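Local atomic coordinates of putative serine phosphatase (Pseudomonas aeruginosa, PDB entry 6K4E), a protein that probably removes phosphate from phosphorylated protein residues as a magnesium-dependent PP2C-type phosphatase, within the SiaABC threonine phosphorylation pathway that controls biofilm formation. Residues 68-71 and 72-76; 265-268 and 269-273. All coordinates share one frame; numbering follows the deposited sequence.

How the contacts relate
Both contacts are local: each is the start of a helix, where a proline at the N-cap position gives its carbonyl to the first turn. Contact 1 (68-71 and 72-76) comes first in the chain and opens helix 71-77, just after helix 49-67. Contact 2 (265-268 and 269-273) comes late and opens helix 269-284, just after helix 254-264. Their centres are about 19 Å apart and their nearest atoms about 9 Å, so they do not touch. Side chains of both touch strand 82-87, at one edge of a five-stranded sheet. Contact 1 also touches edge strand 95-101 of the other PP2C sheet, contact 2 the neighbouring strands 293-300 and 231-236 of the first.

Contact 1 (68-71 and 72-76); sequences ILPD and RQLSA
Pro70 O accepts the amide of Leu74, with N and O 2.9 Å apart, and Asp71 O takes the amide of Ser75 in the same i to i+4 pattern. The first bond is nearly straight, at 166° about the hydrogen. The side chains of Pro70 and Leu74 lie side by side and point the same way, with CG of Pro70 4.0 Å from CD1 of Leu74. On Gln73 the chain bends at chi2 (98°), which turns the amide back alongside CA, CB and the carbonyl of Pro70. Its NE2 comes to 3.8 Å from Pro70 CB. This is the N-terminal end of helix 71-77, with Pro70 at the N-cap position. The helix follows the long helix 49-67 after a short loop. Pro70 and Leu74 both rest on Tyr99 of strand 95-101, which belongs to one sheet of the PP2C fold. The carboxylate of Asp71 has its partner outside the contact: OD1 is hydrogen-bonded to the hydroxyl of Tyr97. A water links Asp71 and Ser75. It donates to Asp71 O at 3.0 Å and is hydrogen-bonded to Ser75 OG at 2.9 Å.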
# COMPACT_ATOMS: atom_id res chain seq x y z
N ILE B 68 9.60 3.84 -1.98
CA ILE B 68 8.54 4.85 -1.92
C ILE B 68 9.03 6.13 -1.15
O ILE B 68 8.28 7.09 -1.05
CB ILE B 68 7.18 4.27 -1.41
CG1 ILE B 68 7.21 3.91 0.09
CG2 ILE B 68 6.70 3.11 -2.26
CD1 ILE B 68 6.23 4.62 0.94
N LEU B 69 10.29 6.12 -0.65
CA LEU B 69 10.87 7.25 0.10
C LEU B 69 11.58 8.26 -0.82
O LEU B 69 12.24 7.83 -1.75
CB LEU B 69 11.80 6.79 1.23
CG LEU B 69 11.22 5.73 2.21
CD1 LEU B 69 12.31 5.15 3.09
CD2 LEU B 69 10.05 6.26 3.03
N PRO B 70 11.45 9.60 -0.59
CA PRO B 70 12.06 10.59 -1.50
C PRO B 70 13.53 10.97 -1.25
O PRO B 70 13.93 12.09 -1.55
CB PRO B 70 11.14 11.80 -1.35
CG PRO B 70 10.73 11.74 0.10
CD PRO B 70 10.62 10.27 0.44
N ASP B 71 14.34 10.03 -0.75
CA ASP B 71 15.79 10.19 -0.45
C ASP B 71 16.63 10.89 -1.50
O ASP B 71 17.37 11.82 -1.17
CB ASP B 71 16.40 8.80 -0.20
CG ASP B 71 15.88 8.18 1.06
OD1 ASP B 71 15.03 8.82 1.72
OD2 ASP B 71 16.32 7.07 1.40
N ARG B 72 16.57 10.39 -2.74
CA ARG B 72 17.31 10.85 -3.91
C ARG B 72 17.00 12.31 -4.22
O ARG B 72 17.91 13.10 -4.43
CB ARG B 72 17.02 9.94 -5.12
CG ARG B 72 17.80 10.30 -6.39
CD ARG B 72 17.09 9.89 -7.67
NE ARG B 72 17.79 10.40 -8.86
CZ ARG B 72 18.53 9.66 -9.67
NH1 ARG B 72 18.67 8.36 -9.47
NH2 ARG B 72 19.14 10.22 -10.72
N GLN B 73 15.70 12.63 -4.29
CA GLN B 73 15.15 13.95 -4.57
C GLN B 73 15.56 14.93 -3.46
O GLN B 73 16.06 16.02 -3.77
CB GLN B 73 13.63 13.86 -4.72
CG GLN B 73 13.19 12.86 -5.79
CD GLN B 73 12.78 11.51 -5.20
OE1 GLN B 73 13.63 10.67 -4.82
NE2 GLN B 73 11.47 11.25 -5.14
N LEU B 74 15.46 14.50 -2.19
CA LEU B 74 15.90 15.30 -1.05
C LEU B 74 17.39 15.65 -1.13
O LEU B 74 17.75 16.81 -0.95
CB LEU B 74 15.57 14.59 0.30
CG LEU B 74 14.14 14.74 0.83
CD1 LEU B 74 13.82 13.65 1.84
CD2 LEU B 74 13.95 16.12 1.45
N SER B 75 18.26 14.67 -1.42
CA SER B 75 19.70 14.85 -1.55
C SER B 75 20.08 15.74 -2.72
O SER B 75 20.96 16.58 -2.58
CB SER B 75 20.40 13.50 -1.67
OG SER B 75 20.41 12.83 -0.43
N ALA B 76 19.42 15.55 -3.86
CA ALA B 76 19.69 16.29 -5.08
C ALA B 76 19.24 17.75 -5.01
O ALA B 76 19.86 18.60 -5.64
CB ALA B 76 19.04 15.59 -6.27
O HOH W 1 18.45 12.11 1.61

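Contact 2 (265-268 and 269-273)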
# COMPACT_ATOMS: atom_id res chain seq x y z
N ALA B 265 20.81 23.21 16.60
CA ALA B 265 20.13 23.96 15.52
C ALA B 265 21.02 24.76 14.57
O ALA B 265 20.75 24.80 13.37
CB ALA B 265 19.06 24.87 16.08
N ARG B 266 22.04 25.42 15.09
CA ARG B 266 22.94 26.23 14.28
C ARG B 266 24.03 25.39 13.57
O ARG B 266 24.68 25.91 12.69
CB ARG B 266 23.55 27.38 15.11
CG ARG B 266 23.35 28.75 14.46
CD ARG B 266 23.78 29.94 15.33
NE ARG B 266 22.84 30.21 16.42
CZ ARG B 266 22.73 31.36 17.08
NH1 ARG B 266 23.49 32.40 16.74
NH2 ARG B 266 21.85 31.50 18.06
N GLN B 267 24.19 24.11 13.94
CA GLN B 267 25.23 23.23 13.37
C GLN B 267 24.90 22.68 11.97
O GLN B 267 23.71 22.54 11.64
CB GLN B 267 25.50 22.05 14.33
CG GLN B 267 26.03 22.43 15.75
CD GLN B 267 27.18 23.38 15.69
OE1 GLN B 267 28.32 23.02 15.37
NE2 GLN B 267 26.89 24.62 15.93
N PRO B 268 25.92 22.29 11.15
CA PRO B 268 25.61 21.66 9.85
C PRO B 268 24.70 20.45 10.07
O PRO B 268 24.92 19.70 11.02
CB PRO B 268 26.98 21.25 9.33
CG PRO B 268 27.92 22.25 9.97
CD PRO B 268 27.39 22.38 11.35
N LEU B 269 23.63 20.30 9.25
CA LEU B 269 22.62 19.25 9.40
C LEU B 269 23.20 17.82 9.34
O LEU B 269 22.75 16.99 10.15
CB LEU B 269 21.44 19.44 8.44
CG LEU B 269 20.33 20.37 8.98
CD1 LEU B 269 20.75 21.83 8.94
CD2 LEU B 269 19.05 20.20 8.22
N PRO B 270 24.26 17.50 8.55
CA PRO B 270 24.85 16.15 8.62
C PRO B 270 25.44 15.88 10.02
O PRO B 270 25.37 14.75 10.48
CB PRO B 270 25.95 16.17 7.57
CG PRO B 270 25.55 17.24 6.65
CD PRO B 270 24.96 18.30 7.53
N GLU B 271 25.94 16.94 10.70
CA GLU B 271 26.47 16.82 12.05
C GLU B 271 25.37 16.67 13.08
O GLU B 271 25.55 15.91 14.04
CB GLU B 271 27.42 17.97 12.38
CG GLU B 271 28.64 18.00 11.46
CD GLU B 271 29.49 19.26 11.61
OE1 GLU B 271 29.39 19.94 12.65
OE2 GLU B 271 30.30 19.53 10.69
N GLN B 272 24.23 17.39 12.88
CA GLN B 272 23.06 17.32 13.77
C GLN B 272 22.50 15.93 13.78
O GLN B 272 22.30 15.37 14.84
CB GLN B 272 21.98 18.31 13.34
CG GLN B 272 22.37 19.77 13.47
CD GLN B 272 21.12 20.61 13.33
OE1 GLN B 272 20.06 20.25 13.84
NE2 GLN B 272 21.21 21.74 12.65
N ALA B 273 22.29 15.34 12.59
CA ALA B 273 21.80 13.97 12.38
C ALA B 273 22.62 13.00 13.18
O ALA B 273 22.04 12.27 13.98
CB ALA B 273 21.86 13.61 10.91
O HOH W 2 28.55 20.10 15.18
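Gln272 reaches back along the chain, and its NE2 donates to Gln267 O at 2.8 Å. The bond is almost straight, 176° about the hydrogen. The acceptor lies in the plane of the Gln272 amide, while the donor is tilted 23° from the plane of the Gln267 carbonyl. The side chain is extended beyond CG (chi2 -167°), and this carries the amide from the first turn of the helix to the loop before it. The other end of the amide, OE1, is hydrogen-bonded to the hydroxyl of Tyr234, so both ends of this buried group are held. Nearer the backbone, CG of Gln272 passes 4.0 Å from CB of Gln267.

Glu271 crosses Pro268 at a slant. Its carboxylate lies against the proline ring, with OE1 3.4 Å from Pro268 CD. The side chain of Gln267 sets out toward the helix, but its OE1 does not meet the carboxylate directly. A water joins them, donating to Gln267 OE1 at 2.9 Å and to Glu271 OE1 at 2.7 Å. This polar bridge is on the exposed side of the turn.

Pro268 is at the N-cap position. Its carbonyl O accepts Gln272 N at 3.0 Å in an i to i+4 bond, and Glu271 N in a weak i to i+3 bond. Pro270 follows in the first turn, where its lack of an N-H costs no helix bond, and its CD packs 4.0 Å from Pro268 CB.

The turn joins helix 254-264 to helix 269-284 over a sheet of the PP2C fold. Leu269 touches Thr232, Ser297 and Arg299, and Gln272 touches Thr232. Phe83 of strand 82-87 meets Leu269, Gln272 and Ala273, so the first turn of helix 269-284 lies on three neighbouring strands, 82-87, 293-300 and 231-236.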